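Local coordinates for macrophomate synthase intermolecular Diels-Alderase (Macrophoma commelinae, PDB 1IZC), which belongs to the HpcH/HpaI aldolase/citrate lyase family of TIM-barrel enzymes and holds a magnesium ion together with pyruvic acid, at residues 70-75 and 99-104; 120-125 and 181-186; 80-85 and 114-119; 46-51 and 65-70; 249-254 and 268-273. The protein carries 1 engineered substitution. All blocks are in the same frame, centred on the assembly; numbering follows the deposited sequence.

Contact 1 of 5, residues 70-75 and 99-104. With PYR (pyruvic acid), chain C.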
# COMPACT_ATOMS: atom_id res chain seq x y z
N ASP A 70 4.18 -0.06 -19.26
CA ASP A 70 2.86 -0.02 -19.87
C ASP A 70 1.78 0.36 -18.87
O ASP A 70 1.41 -0.43 -17.99
CB ASP A 70 2.54 -1.39 -20.49
CG ASP A 70 1.20 -1.41 -21.20
OD1 ASP A 70 0.62 -0.33 -21.43
OD2 ASP A 70 0.74 -2.51 -21.55
N VAL A 71 1.27 1.58 -18.99
CA VAL A 71 0.23 2.04 -18.10
C VAL A 71 -1.13 1.85 -18.77
O VAL A 71 -2.16 1.93 -18.12
CB VAL A 71 0.44 3.53 -17.72
CG1 VAL A 71 -0.63 3.99 -16.77
CG2 VAL A 71 1.79 3.68 -17.06
N GLU A 72 -1.14 1.61 -20.08
CA GLU A 72 -2.44 1.40 -20.71
C GLU A 72 -3.04 0.12 -20.15
O GLU A 72 -4.22 0.08 -19.80
CB GLU A 72 -2.36 1.26 -22.24
CG GLU A 72 -3.76 0.98 -22.83
CD GLU A 72 -3.76 0.71 -24.34
OE1 GLU A 72 -2.74 0.25 -24.88
OE2 GLU A 72 -4.82 0.94 -24.96
N HIS A 73 -2.21 -0.92 -20.04
CA HIS A 73 -2.67 -2.21 -19.54
C HIS A 73 -1.98 -2.72 -18.29
O HIS A 73 -2.37 -3.77 -17.75
CB HIS A 73 -2.57 -3.25 -20.65
CG HIS A 73 -3.53 -3.01 -21.78
ND1 HIS A 73 -4.89 -3.09 -21.62
CD2 HIS A 73 -3.32 -2.71 -23.08
CE1 HIS A 73 -5.48 -2.85 -22.78
NE2 HIS A 73 -4.55 -2.62 -23.68
N GLY A 74 -0.94 -2.03 -17.84
CA GLY A 74 -0.25 -2.42 -16.62
C GLY A 74 -1.00 -1.83 -15.44
O GLY A 74 -1.40 -0.67 -15.45
N MET A 75 -1.17 -2.62 -14.39
CA MET A 75 -1.93 -2.19 -13.22
C MET A 75 -1.18 -1.28 -12.24
O MET A 75 -1.22 -1.49 -11.04
CB MET A 75 -2.45 -3.43 -12.49
CG MET A 75 -3.34 -4.33 -13.32
SD MET A 75 -4.87 -3.48 -13.83
CE MET A 75 -4.52 -3.18 -15.53
N ILE A 99 10.33 4.92 -21.02
CA ILE A 99 9.29 5.17 -22.02
C ILE A 99 8.01 4.64 -21.40
O ILE A 99 8.01 3.54 -20.81
CB ILE A 99 9.59 4.42 -23.33
CG1 ILE A 99 10.89 4.96 -23.93
CG2 ILE A 99 8.43 4.59 -24.31
CD1 ILE A 99 11.49 4.06 -25.01
N VAL A 100 6.93 5.40 -21.51
CA VAL A 100 5.69 4.98 -20.92
C VAL A 100 4.57 4.97 -21.93
O VAL A 100 4.39 5.96 -22.65
CB VAL A 100 5.26 5.92 -19.75
CG1 VAL A 100 3.92 5.45 -19.17
CG2 VAL A 100 6.32 5.93 -18.67
N ARG A 101 3.88 3.84 -22.04
CA ARG A 101 2.72 3.82 -22.93
C ARG A 101 1.56 4.14 -22.01
O ARG A 101 1.27 3.41 -21.06
CB ARG A 101 2.47 2.46 -23.58
CG ARG A 101 1.08 2.51 -24.19
CD ARG A 101 0.78 1.39 -25.08
NE ARG A 101 0.61 0.13 -24.38
CZ ARG A 101 0.42 -1.00 -25.03
NH1 ARG A 101 0.38 -0.97 -26.36
NH2 ARG A 101 0.28 -2.15 -24.39
N VAL A 102 0.87 5.23 -22.32
CA VAL A 102 -0.22 5.69 -21.49
C VAL A 102 -1.58 5.37 -22.06
O VAL A 102 -1.71 5.03 -23.22
CB VAL A 102 -0.15 7.23 -21.34
CG1 VAL A 102 1.18 7.63 -20.69
CG2 VAL A 102 -0.28 7.90 -22.71
N PRO A 103 -2.62 5.43 -21.21
CA PRO A 103 -3.98 5.16 -21.69
C PRO A 103 -4.23 6.33 -22.65
O PRO A 103 -3.82 7.45 -22.36
CB PRO A 103 -4.83 5.28 -20.42
CG PRO A 103 -3.87 4.97 -19.30
CD PRO A 103 -2.59 5.63 -19.75
N LYS A 104 -4.92 6.10 -23.76
CA LYS A 104 -5.13 7.16 -24.73
C LYS A 104 -5.77 8.49 -24.27
O LYS A 104 -5.44 9.55 -24.82
CB LYS A 104 -5.91 6.63 -25.93
CG LYS A 104 -5.86 7.58 -27.12
CD LYS A 104 -6.66 7.04 -28.28
CE LYS A 104 -6.26 7.71 -29.58
NZ LYS A 104 -7.24 7.26 -30.63
C PYR C . -0.72 -4.45 -29.72
O PYR C . -1.94 -4.21 -29.71
OXT PYR C . -0.18 -5.39 -30.35
CA PYR C . 0.07 -3.49 -28.86
O3 PYR C . -0.44 -2.56 -28.21
CB PYR C . 1.52 -3.74 -28.86
O HOH W 1 -5.95 3.52 -24.28

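Contact 2 of 5, residues 120-125 and 181-186. With MG (magnesium ion), chain B; PYR (pyruvic acid), chain C.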
# COMPACT_ATOMS: atom_id res chain seq x y z
N GLY A 120 9.95 9.29 -22.86
CA GLY A 120 9.17 8.97 -24.05
C GLY A 120 7.76 8.56 -23.68
O GLY A 120 7.52 7.88 -22.68
N ILE A 121 6.80 8.98 -24.50
CA ILE A 121 5.41 8.64 -24.30
C ILE A 121 4.90 7.96 -25.57
O ILE A 121 5.04 8.50 -26.67
CB ILE A 121 4.54 9.90 -24.03
CG1 ILE A 121 5.01 10.61 -22.76
CG2 ILE A 121 3.08 9.53 -23.95
CD1 ILE A 121 4.77 9.83 -21.44
N VAL A 122 4.34 6.76 -25.41
CA VAL A 122 3.77 6.03 -26.54
C VAL A 122 2.25 6.20 -26.43
O VAL A 122 1.65 5.95 -25.38
CB VAL A 122 4.14 4.52 -26.50
CG1 VAL A 122 3.36 3.77 -27.58
CG2 VAL A 122 5.65 4.36 -26.70
N ILE A 123 1.64 6.64 -27.52
CA ILE A 123 0.20 6.90 -27.56
C ILE A 123 -0.49 5.76 -28.29
O ILE A 123 -0.26 5.54 -29.48
CB ILE A 123 -0.09 8.20 -28.35
CG1 ILE A 123 0.69 9.36 -27.74
CG2 ILE A 123 -1.61 8.48 -28.33
CD1 ILE A 123 0.81 10.55 -28.69
N PRO A 124 -1.35 5.01 -27.58
CA PRO A 124 -2.01 3.91 -28.28
C PRO A 124 -3.17 4.31 -29.19
O PRO A 124 -3.75 5.39 -29.07
CB PRO A 124 -2.46 2.99 -27.14
CG PRO A 124 -2.75 3.94 -26.02
CD PRO A 124 -1.68 5.04 -26.14
N HIS A 125 -3.45 3.42 -30.14
CA HIS A 125 -4.57 3.57 -31.07
C HIS A 125 -4.64 4.90 -31.80
O HIS A 125 -5.72 5.46 -31.95
CB HIS A 125 -5.88 3.35 -30.29
CG HIS A 125 -5.80 2.23 -29.30
ND1 HIS A 125 -5.74 0.91 -29.67
CD2 HIS A 125 -5.66 2.25 -27.95
CE1 HIS A 125 -5.56 0.16 -28.59
NE2 HIS A 125 -5.51 0.95 -27.53
N ILE A 181 5.73 9.12 -29.37
CA ILE A 181 5.69 7.96 -30.24
C ILE A 181 4.27 7.45 -30.46
O ILE A 181 3.69 6.78 -29.59
CB ILE A 181 6.54 6.80 -29.64
CG1 ILE A 181 7.99 7.25 -29.45
CG2 ILE A 181 6.52 5.57 -30.56
CD1 ILE A 181 8.29 7.72 -28.03
N PRO A 182 3.67 7.76 -31.62
CA PRO A 182 2.31 7.28 -31.88
C PRO A 182 2.36 5.78 -32.13
O PRO A 182 3.32 5.29 -32.71
CB PRO A 182 1.92 8.00 -33.17
CG PRO A 182 2.76 9.26 -33.15
CD PRO A 182 4.09 8.74 -32.64
N GLN A 183 1.33 5.07 -31.69
CA GLN A 183 1.26 3.64 -31.94
C GLN A 183 0.11 3.41 -32.92
O GLN A 183 -1.02 3.86 -32.68
CB GLN A 183 1.05 2.87 -30.64
CG GLN A 183 0.87 1.39 -30.86
CD GLN A 183 0.96 0.60 -29.58
OE1 GLN A 183 0.67 1.11 -28.49
NE2 GLN A 183 1.35 -0.66 -29.70
N ILE A 184 0.41 2.75 -34.02
CA ILE A 184 -0.55 2.45 -35.09
C ILE A 184 -1.01 1.01 -34.89
O ILE A 184 -0.22 0.07 -34.99
CB ILE A 184 0.13 2.58 -36.47
CG1 ILE A 184 0.69 3.99 -36.65
CG2 ILE A 184 -0.87 2.28 -37.59
CD1 ILE A 184 -0.37 5.08 -36.70
N GLU A 185 -2.30 0.83 -34.63
CA GLU A 185 -2.78 -0.52 -34.36
C GLU A 185 -4.24 -0.75 -34.72
O GLU A 185 -4.96 -1.48 -34.05
CB GLU A 185 -2.55 -0.84 -32.89
CG GLU A 185 -3.07 0.20 -31.92
CD GLU A 185 -2.63 -0.11 -30.51
OE1 GLU A 185 -2.34 -1.28 -30.26
OE2 GLU A 185 -2.59 0.80 -29.65
N SER A 186 -4.66 -0.12 -35.81
CA SER A 186 -6.02 -0.30 -36.28
C SER A 186 -6.02 -0.11 -37.79
O SER A 186 -5.09 0.45 -38.35
CB SER A 186 -6.97 0.72 -35.64
OG SER A 186 -6.65 2.04 -36.03
MG MG B . -2.47 -2.46 -28.54
C PYR C . -0.72 -4.45 -29.72
O PYR C . -1.94 -4.21 -29.71
OXT PYR C . -0.18 -5.39 -30.35
CA PYR C . 0.07 -3.49 -28.86
O3 PYR C . -0.44 -2.56 -28.21
CB PYR C . 1.52 -3.74 -28.86
O HOH W 2 -6.54 -0.02 -32.10
O HOH W 3 -2.75 -0.63 -27.37
O HOH W 4 -2.57 -3.86 -26.76

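Contact 3 of 5, residues 80-85 and 114-119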
# COMPACT_ATOMS: atom_id res chain seq x y z
N GLU A 80 2.68 4.51 -7.46
CA GLU A 80 3.55 3.40 -7.83
C GLU A 80 4.18 3.61 -9.22
O GLU A 80 5.32 3.21 -9.44
CB GLU A 80 2.77 2.09 -7.77
CG GLU A 80 2.56 1.53 -6.33
CD GLU A 80 1.72 2.43 -5.39
OE1 GLU A 80 0.86 3.20 -5.86
OE2 GLU A 80 1.91 2.33 -4.16
N LEU A 81 3.45 4.25 -10.14
CA LEU A 81 3.98 4.55 -11.47
C LEU A 81 5.13 5.55 -11.29
O LEU A 81 6.21 5.41 -11.87
CB LEU A 81 2.90 5.19 -12.35
CG LEU A 81 3.38 5.79 -13.68
CD1 LEU A 81 4.09 4.71 -14.53
CD2 LEU A 81 2.18 6.35 -14.44
N HIS A 82 4.87 6.59 -10.51
CA HIS A 82 5.87 7.61 -10.20
C HIS A 82 7.11 6.94 -9.60
O HIS A 82 8.23 7.23 -10.01
CB HIS A 82 5.24 8.62 -9.22
CG HIS A 82 6.22 9.51 -8.50
ND1 HIS A 82 6.82 9.15 -7.31
CD2 HIS A 82 6.63 10.78 -8.75
CE1 HIS A 82 7.55 10.15 -6.86
NE2 HIS A 82 7.45 11.16 -7.71
N ASP A 83 6.91 6.04 -8.65
CA ASP A 83 8.05 5.38 -8.02
C ASP A 83 8.79 4.45 -8.96
O ASP A 83 10.01 4.31 -8.86
CB ASP A 83 7.60 4.59 -6.78
CG ASP A 83 7.20 5.50 -5.61
OD1 ASP A 83 7.44 6.71 -5.66
OD2 ASP A 83 6.65 4.98 -4.61
N ALA A 84 8.07 3.81 -9.88
CA ALA A 84 8.71 2.89 -10.82
C ALA A 84 9.59 3.68 -11.79
O ALA A 84 10.71 3.28 -12.11
CB ALA A 84 7.63 2.10 -11.61
N ILE A 85 9.09 4.83 -12.23
CA ILE A 85 9.87 5.65 -13.16
C ILE A 85 11.15 6.13 -12.46
O ILE A 85 12.25 6.04 -13.02
CB ILE A 85 9.03 6.83 -13.68
CG1 ILE A 85 7.88 6.27 -14.54
CG2 ILE A 85 9.92 7.77 -14.53
CD1 ILE A 85 6.83 7.33 -14.95
N LEU A 114 5.21 12.08 -16.98
CA LEU A 114 6.15 13.15 -17.29
C LEU A 114 6.80 13.75 -16.03
O LEU A 114 8.03 13.90 -15.96
CB LEU A 114 5.45 14.26 -18.08
CG LEU A 114 4.92 13.87 -19.47
CD1 LEU A 114 4.01 15.00 -19.97
CD2 LEU A 114 6.07 13.62 -20.44
N ASP A 115 5.97 14.08 -15.05
CA ASP A 115 6.47 14.68 -13.80
C ASP A 115 7.50 13.75 -13.12
O ASP A 115 8.42 14.24 -12.47
CB ASP A 115 5.33 14.97 -12.80
CG ASP A 115 4.47 16.19 -13.18
OD1 ASP A 115 4.88 16.97 -14.06
OD2 ASP A 115 3.38 16.37 -12.57
N ALA A 116 7.34 12.43 -13.28
CA ALA A 116 8.29 11.49 -12.67
C ALA A 116 9.58 11.31 -13.46
O ALA A 116 10.52 10.70 -12.97
CB ALA A 116 7.62 10.11 -12.46
N GLY A 117 9.63 11.81 -14.70
CA GLY A 117 10.86 11.68 -15.46
C GLY A 117 10.85 10.82 -16.71
O GLY A 117 11.90 10.47 -17.23
N ALA A 118 9.67 10.47 -17.21
CA ALA A 118 9.62 9.65 -18.43
C ALA A 118 10.17 10.46 -19.60
O ALA A 118 9.83 11.63 -19.75
CB ALA A 118 8.18 9.21 -18.73
N ALA A 119 11.01 9.83 -20.42
CA ALA A 119 11.61 10.51 -21.58
C ALA A 119 10.84 10.26 -22.87
O ALA A 119 11.07 10.94 -23.87
CB ALA A 119 13.07 10.07 -21.74

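Contact 4 of 5, residues 46-51 and 65-70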
# COMPACT_ATOMS: atom_id res chain seq x y z
N VAL A 46 13.60 -3.32 -22.12
CA VAL A 46 12.73 -4.33 -21.54
C VAL A 46 11.35 -3.76 -21.28
O VAL A 46 11.22 -2.60 -20.84
CB VAL A 46 13.37 -4.89 -20.22
CG1 VAL A 46 13.53 -3.78 -19.19
CG2 VAL A 46 12.53 -6.04 -19.66
N ALA A 47 10.32 -4.55 -21.57
CA ALA A 47 8.93 -4.14 -21.37
C ALA A 47 8.58 -4.52 -19.93
O ALA A 47 8.90 -5.62 -19.49
CB ALA A 47 8.02 -4.84 -22.36
N HIS A 48 7.93 -3.60 -19.23
CA HIS A 48 7.61 -3.76 -17.81
C HIS A 48 6.10 -3.59 -17.56
O HIS A 48 5.55 -2.48 -17.63
CB HIS A 48 8.48 -2.71 -17.08
CG HIS A 48 8.30 -2.63 -15.59
ND1 HIS A 48 8.02 -3.72 -14.79
CD2 HIS A 48 8.52 -1.59 -14.74
CE1 HIS A 48 8.08 -3.36 -13.52
NE2 HIS A 48 8.38 -2.07 -13.46
N GLY A 49 5.44 -4.72 -17.28
CA GLY A 49 4.01 -4.73 -17.04
C GLY A 49 3.64 -5.21 -15.64
O GLY A 49 2.47 -5.18 -15.26
N ILE A 50 4.62 -5.68 -14.87
CA ILE A 50 4.37 -6.13 -13.50
C ILE A 50 4.38 -4.88 -12.62
O ILE A 50 5.41 -4.20 -12.52
CB ILE A 50 5.48 -7.09 -13.01
CG1 ILE A 50 5.46 -8.37 -13.86
CG2 ILE A 50 5.25 -7.43 -11.54
CD1 ILE A 50 6.67 -9.28 -13.62
N PRO A 51 3.25 -4.57 -11.96
CA PRO A 51 3.15 -3.38 -11.10
C PRO A 51 3.85 -3.53 -9.77
O PRO A 51 3.22 -3.65 -8.72
CB PRO A 51 1.64 -3.20 -10.96
CG PRO A 51 1.17 -4.63 -10.87
CD PRO A 51 1.99 -5.34 -11.94
N ASP A 65 18.85 -0.27 -22.08
CA ASP A 65 18.92 1.08 -22.63
C ASP A 65 17.64 1.84 -22.28
O ASP A 65 17.61 3.06 -22.28
CB ASP A 65 19.12 1.04 -24.15
CG ASP A 65 20.47 0.44 -24.54
OD1 ASP A 65 21.43 0.59 -23.75
OD2 ASP A 65 20.56 -0.15 -25.64
N PHE A 66 16.56 1.10 -22.01
CA PHE A 66 15.31 1.71 -21.59
C PHE A 66 14.41 0.70 -20.91
O PHE A 66 14.55 -0.51 -21.10
CB PHE A 66 14.54 2.33 -22.79
CG PHE A 66 14.02 1.33 -23.79
CD1 PHE A 66 12.81 0.65 -23.58
CD2 PHE A 66 14.71 1.08 -24.97
CE1 PHE A 66 12.31 -0.25 -24.52
CE2 PHE A 66 14.23 0.18 -25.93
CZ PHE A 66 13.03 -0.49 -25.71
N VAL A 67 13.49 1.20 -20.09
CA VAL A 67 12.48 0.36 -19.45
C VAL A 67 11.20 0.96 -20.02
O VAL A 67 10.98 2.16 -19.93
CB VAL A 67 12.46 0.52 -17.91
CG1 VAL A 67 11.30 -0.30 -17.33
CG2 VAL A 67 13.79 0.02 -17.32
N TRP A 68 10.40 0.11 -20.65
CA TRP A 68 9.15 0.51 -21.29
C TRP A 68 8.03 0.11 -20.33
O TRP A 68 7.72 -1.07 -20.19
CB TRP A 68 9.04 -0.27 -22.61
CG TRP A 68 7.98 0.15 -23.55
CD1 TRP A 68 8.10 1.08 -24.55
CD2 TRP A 68 6.67 -0.41 -23.67
NE1 TRP A 68 6.93 1.12 -25.29
CE2 TRP A 68 6.04 0.22 -24.77
CE3 TRP A 68 5.97 -1.39 -22.96
CZ2 TRP A 68 4.73 -0.09 -25.16
CZ3 TRP A 68 4.66 -1.70 -23.36
CH2 TRP A 68 4.07 -1.05 -24.45
N ILE A 69 7.43 1.10 -19.67
CA ILE A 69 6.37 0.82 -18.71
C ILE A 69 5.00 0.98 -19.36
O ILE A 69 4.70 2.02 -19.93
CB ILE A 69 6.48 1.77 -17.50
CG1 ILE A 69 7.89 1.65 -16.89
CG2 ILE A 69 5.40 1.45 -16.46
CD1 ILE A 69 8.14 2.59 -15.72
N ASP A 70 4.18 -0.06 -19.26
CA ASP A 70 2.86 -0.02 -19.87
C ASP A 70 1.78 0.36 -18.87
O ASP A 70 1.41 -0.43 -17.99
CB ASP A 70 2.54 -1.39 -20.49
CG ASP A 70 1.20 -1.41 -21.20
OD1 ASP A 70 0.62 -0.33 -21.43
OD2 ASP A 70 0.74 -2.51 -21.55

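Contact 5 of 5, residues 249-254 and 268-273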
# COMPACT_ATOMS: atom_id res chain seq x y z
N PRO A 249 12.30 6.77 -36.53
CA PRO A 249 12.71 5.42 -36.14
C PRO A 249 11.52 4.61 -35.64
O PRO A 249 10.58 5.17 -35.07
CB PRO A 249 13.72 5.67 -35.04
CG PRO A 249 13.17 6.90 -34.36
CD PRO A 249 12.74 7.77 -35.54
N ILE A 250 11.57 3.30 -35.86
CA ILE A 250 10.49 2.44 -35.40
C ILE A 250 10.82 1.87 -34.02
O ILE A 250 11.97 1.55 -33.72
CB ILE A 250 10.24 1.28 -36.39
CG1 ILE A 250 9.84 1.85 -37.76
CG2 ILE A 250 9.14 0.35 -35.86
CD1 ILE A 250 9.73 0.79 -38.85
N PHE A 251 9.78 1.78 -33.19
CA PHE A 251 9.85 1.25 -31.84
C PHE A 251 9.07 -0.06 -31.89
O PHE A 251 7.98 -0.11 -32.46
CB PHE A 251 9.11 2.16 -30.86
CG PHE A 251 9.90 3.34 -30.41
CD1 PHE A 251 10.45 4.24 -31.32
CD2 PHE A 251 10.06 3.60 -29.05
CE1 PHE A 251 11.13 5.38 -30.89
CE2 PHE A 251 10.74 4.73 -28.60
CZ PHE A 251 11.28 5.62 -29.52
N GLY A 252 9.61 -1.13 -31.31
CA GLY A 252 8.88 -2.38 -31.35
C GLY A 252 9.44 -3.42 -30.40
O GLY A 252 10.32 -3.13 -29.60
N GLY A 253 8.93 -4.65 -30.50
CA GLY A 253 9.39 -5.71 -29.63
C GLY A 253 9.97 -6.85 -30.45
O GLY A 253 9.69 -6.97 -31.63
N ALA A 254 10.81 -7.67 -29.83
CA ALA A 254 11.39 -8.80 -30.53
C ALA A 254 10.88 -10.08 -29.88
O ALA A 254 11.26 -10.38 -28.75
CB ALA A 254 12.90 -8.74 -30.47
N TYR A 268 13.94 -0.46 -37.17
CA TYR A 268 13.68 -0.36 -35.73
C TYR A 268 14.93 0.19 -35.05
O TYR A 268 16.03 -0.29 -35.30
CB TYR A 268 13.36 -1.73 -35.12
CG TYR A 268 12.02 -2.32 -35.53
CD1 TYR A 268 11.72 -2.53 -36.87
CD2 TYR A 268 11.09 -2.73 -34.58
CE1 TYR A 268 10.54 -3.12 -37.26
CE2 TYR A 268 9.88 -3.33 -34.96
CZ TYR A 268 9.62 -3.53 -36.31
OH TYR A 268 8.45 -4.13 -36.72
N ARG A 269 14.76 1.18 -34.17
CA ARG A 269 15.90 1.74 -33.45
C ARG A 269 15.69 1.70 -31.94
O ARG A 269 16.53 2.17 -31.17
CB ARG A 269 16.18 3.17 -33.92
CG ARG A 269 16.54 3.25 -35.41
CD ARG A 269 17.92 2.65 -35.71
NE ARG A 269 18.21 2.72 -37.14
CZ ARG A 269 17.93 1.76 -38.02
NH1 ARG A 269 17.36 0.64 -37.61
NH2 ARG A 269 18.21 1.92 -39.31
N ALA A 270 14.57 1.13 -31.51
CA ALA A 270 14.28 0.96 -30.07
C ALA A 270 13.53 -0.35 -30.03
O ALA A 270 12.40 -0.44 -30.53
CB ALA A 270 13.42 2.09 -29.55
N ILE A 271 14.16 -1.37 -29.46
CA ILE A 271 13.55 -2.70 -29.42
C ILE A 271 13.46 -3.27 -28.01
O ILE A 271 14.46 -3.31 -27.30
CB ILE A 271 14.38 -3.69 -30.26
CG1 ILE A 271 14.62 -3.12 -31.66
CG2 ILE A 271 13.66 -5.04 -30.33
CD1 ILE A 271 15.57 -3.98 -32.51
N ALA A 272 12.27 -3.70 -27.61
CA ALA A 272 12.10 -4.32 -26.30
C ALA A 272 12.46 -5.78 -26.57
O ALA A 272 11.75 -6.46 -27.32
CB ALA A 272 10.66 -4.20 -25.84
N VAL A 273 13.55 -6.25 -25.98
CA VAL A 273 14.01 -7.61 -26.22
C VAL A 273 13.57 -8.65 -25.20
O VAL A 273 13.91 -9.82 -25.32
CB VAL A 273 15.56 -7.65 -26.36
CG1 VAL A 273 15.99 -6.78 -27.56
CG2 VAL A 273 16.22 -7.19 -25.08
O HOH W 5 12.73 -11.78 -26.97

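Contact 1 of 5, residues 70-75 and 99-104
R101 grips D70 side-on in a two-nitrogen salt bridge: NE gives a bond to OD1 (3.0 Å) and NH2 one to OD2 (2.9 Å). Both acceptors lie in the guanidinium plane, yet the donors meet the carboxylate from above, the two planes being 61° apart. D70 OD1 also accepts H73 N from its opposite face, an Asx motif, and OD2 a bond from W152 of the second subunit. E72 OE1, the out-of-plane, charge-only member of this salt-bridge network, sits 3.3 Å above the centre of the guanidinium; its OE2 turns to H125. R101 NH1 donates to pyruvic acid O3 over 2.6 Å and also bonds Q183. V71 N bonds R101 O (2.8 Å), continuing the parallel pairing of D70 with R101. V71 CG2 presses on V100 CG1 at a tight 3.5 Å, while V71 CG1 rests against P103 CD. The two edge bonds to D70 hold the guanidinium's rotation and turn NH1 to the ligand, while the E72 carboxylate over one face probably adds to the balance of charge.

Contact 2 of 5, residues 120-125 and 181-186
E185 OE2 is gripped by H125 N (2.8 Å, on the anti lone pair) and by a magnesium-bound water, which donates over 2.7 Å. The site tops two neighbouring parallel strands of the TIM barrel; the axes of segments 120-123 and 181-184 approach to 4.5 Å at 25°. E185 CG takes the crowded position between backbone N and carbonyl carbon (chi1 51°), which sets it beside H125 N and ND1; the extended chain beyond carries the carboxylate to the metal. OE1 binds the magnesium ion at 2.1 Å; D211, two waters and O and O3 of pyruvic acid complete the site. The H125 ring stacks on the carboxylate, planes 11° apart, with OE2 over one face but offset toward the rim. Another water, not on the metal, links H125 ND1 to E185 O, and NE2 bonds E72, so both ring nitrogens have partners. Q183 NE2 comes within 3.0 Å of pyruvic acid O3, while its OE1 accepts from R101. The ladder runs I181 N to I121 O, I123 N to I181 O and Q183 N to I123 O. Beside it, V122 CG2 meets I181 CB at 3.9 Å.

Contact 3 of 5, residues 80-85 and 114-119
A116 CB is the centre of this contact, lying 3.8 Å from I85 CB and equally close to the CA of H82. Across it, I85 spreads two branches. CG2, anti to the backbone N, comes 3.4 Å from A116 O and continues over the backbone of G117 and A118. CD1, at the end of the other branch, touches A116 CB at 3.8 Å and reaches A118 CB more loosely, at 4.4 Å. The H82 ring adds its CD2, 3.9 Å from A116 CB, in an oblique approach. That ring is steadied from its far side: ND1 donates to D83 OD1 (3.0 Å, N-H...O angle 152°), with the oxygen close to the ring plane, and D83 OD1 in turn meets K57 of the third subunit in a salt bridge. M75 of the fourth subunit packs on H82 as well. On the other segment, the helix stops in a Schellman motif. G117 takes phi 115°, where a CB would be jammed against the carbonyl O of A116, and its N bonds back to L114 O. After this turn A118 lies beside I85. The contact therefore joins helices 78-91 and 107-116, adjacent on the outside of the barrel, and both segments rest on strand 97-101: I85 touches V98 and V100, and A118 touches V100.

Contact 4 of 5, residues 46-51 and 65-70
V67 CG1, anti to its backbone N (chi1 175°), reaches H48 CB at 3.7 Å; H48 CG, also anti (chi1 178°), points the ring alongside I69, and its CD2 meets I69 CG1 at 3.9 Å. These residues belong to a beta-alpha-beta unit of the TIM barrel, strands 43-48 and 66-70 joined by helix 53-61; segments 46-48 and 66-70 run parallel, with axes at 30°. The ladder is regular: V46 N bonds F66 O, W68 N bonds V46 O in a straight, 2.8 Å link, H48 N bonds W68 O at 2.7 Å, and D70 N closes it on H48 O at a longer 3.2 Å. V46, H48, V67 and I69 share the sheet face that looks to the outer helices. V46 and H48 lie against L59, V67 against A88, and I69 against L81 and I85. The polar ends of the buried H48 ring are both satisfied, NE2 by T56 and ND1 by D276, and F76 meets the ring edge-to-face. A47 and W68 occupy the opposite, inner face, with W68 touching I99 and R101; its nearest atom is about 6 Å from pyruvic acid. There the sole carbon of the A47 side chain, CB, approaches W68 CE3 obliquely at 4.1 Å.

Contact 5 of 5, residues 249-254 and 268-273
I250 O serves two successive N-H groups of the facing segment, R269 N at 2.9 Å and, weakly, A270 N at 3.4 Å. This sharing marks a beta bulge, since the parallel register slips by one residue between the pairs I250-Y268 and F251-A270. Beyond the bulge the ladder is regular: G252 N donates to A270 O (3.0 Å), A272 N to G252 O (2.8 Å), and A254 N to A272 O (2.9 Å). F251 and I271 bond the flanking strands, with L205 and L43; R269 bonds L43 as well as I250. Y268 O accepts R269 NH1 from well above its carbonyl plane, and the same nitrogen also bonds I264 O. A water lies between A254 O and V273 O at the far end. Two CH-pi contacts flank the bonds. I250 CG2 sits over the Y268 ring, 3.7 Å from its centroid and 3° off the normal; A270 CB lies over the F251 ring at the same height, 11° off. G252 CA meets the edge of the Y268 ring, where a CB would clash with CE2. Strand 250-253 is thus joined to the short strand 268-269 and, past the corner at A270, to strand 271-275, the last of the barrel; the shared carbonyl of I250 absorbs the slip, with one methyl-over-ring contact on each face.

All five contacts are buried, but in different layers. Contacts 2, 4 and 5 pair strands of one closed barrel, and contact 1 lies where two of its strands run into loops; contact 3 joins two helices outside it and has no polar bond across its segments. Contacts 4 and 1 share D70, and K104 NZ to H125 O (2.7 Å) ties contact 1 to contact 2. Both of these touch pyruvic acid, so charged groups gather at that end of the strands. In the ladders, W68 and F251 turn into the barrel, H48 and Y268 to the helices; F251 CE2 meets I99 CD1 at 3.7 Å, linking contacts 5 and 1. Contact 3 backs contact 4, yet its centre is about 21 Å from that of contact 5.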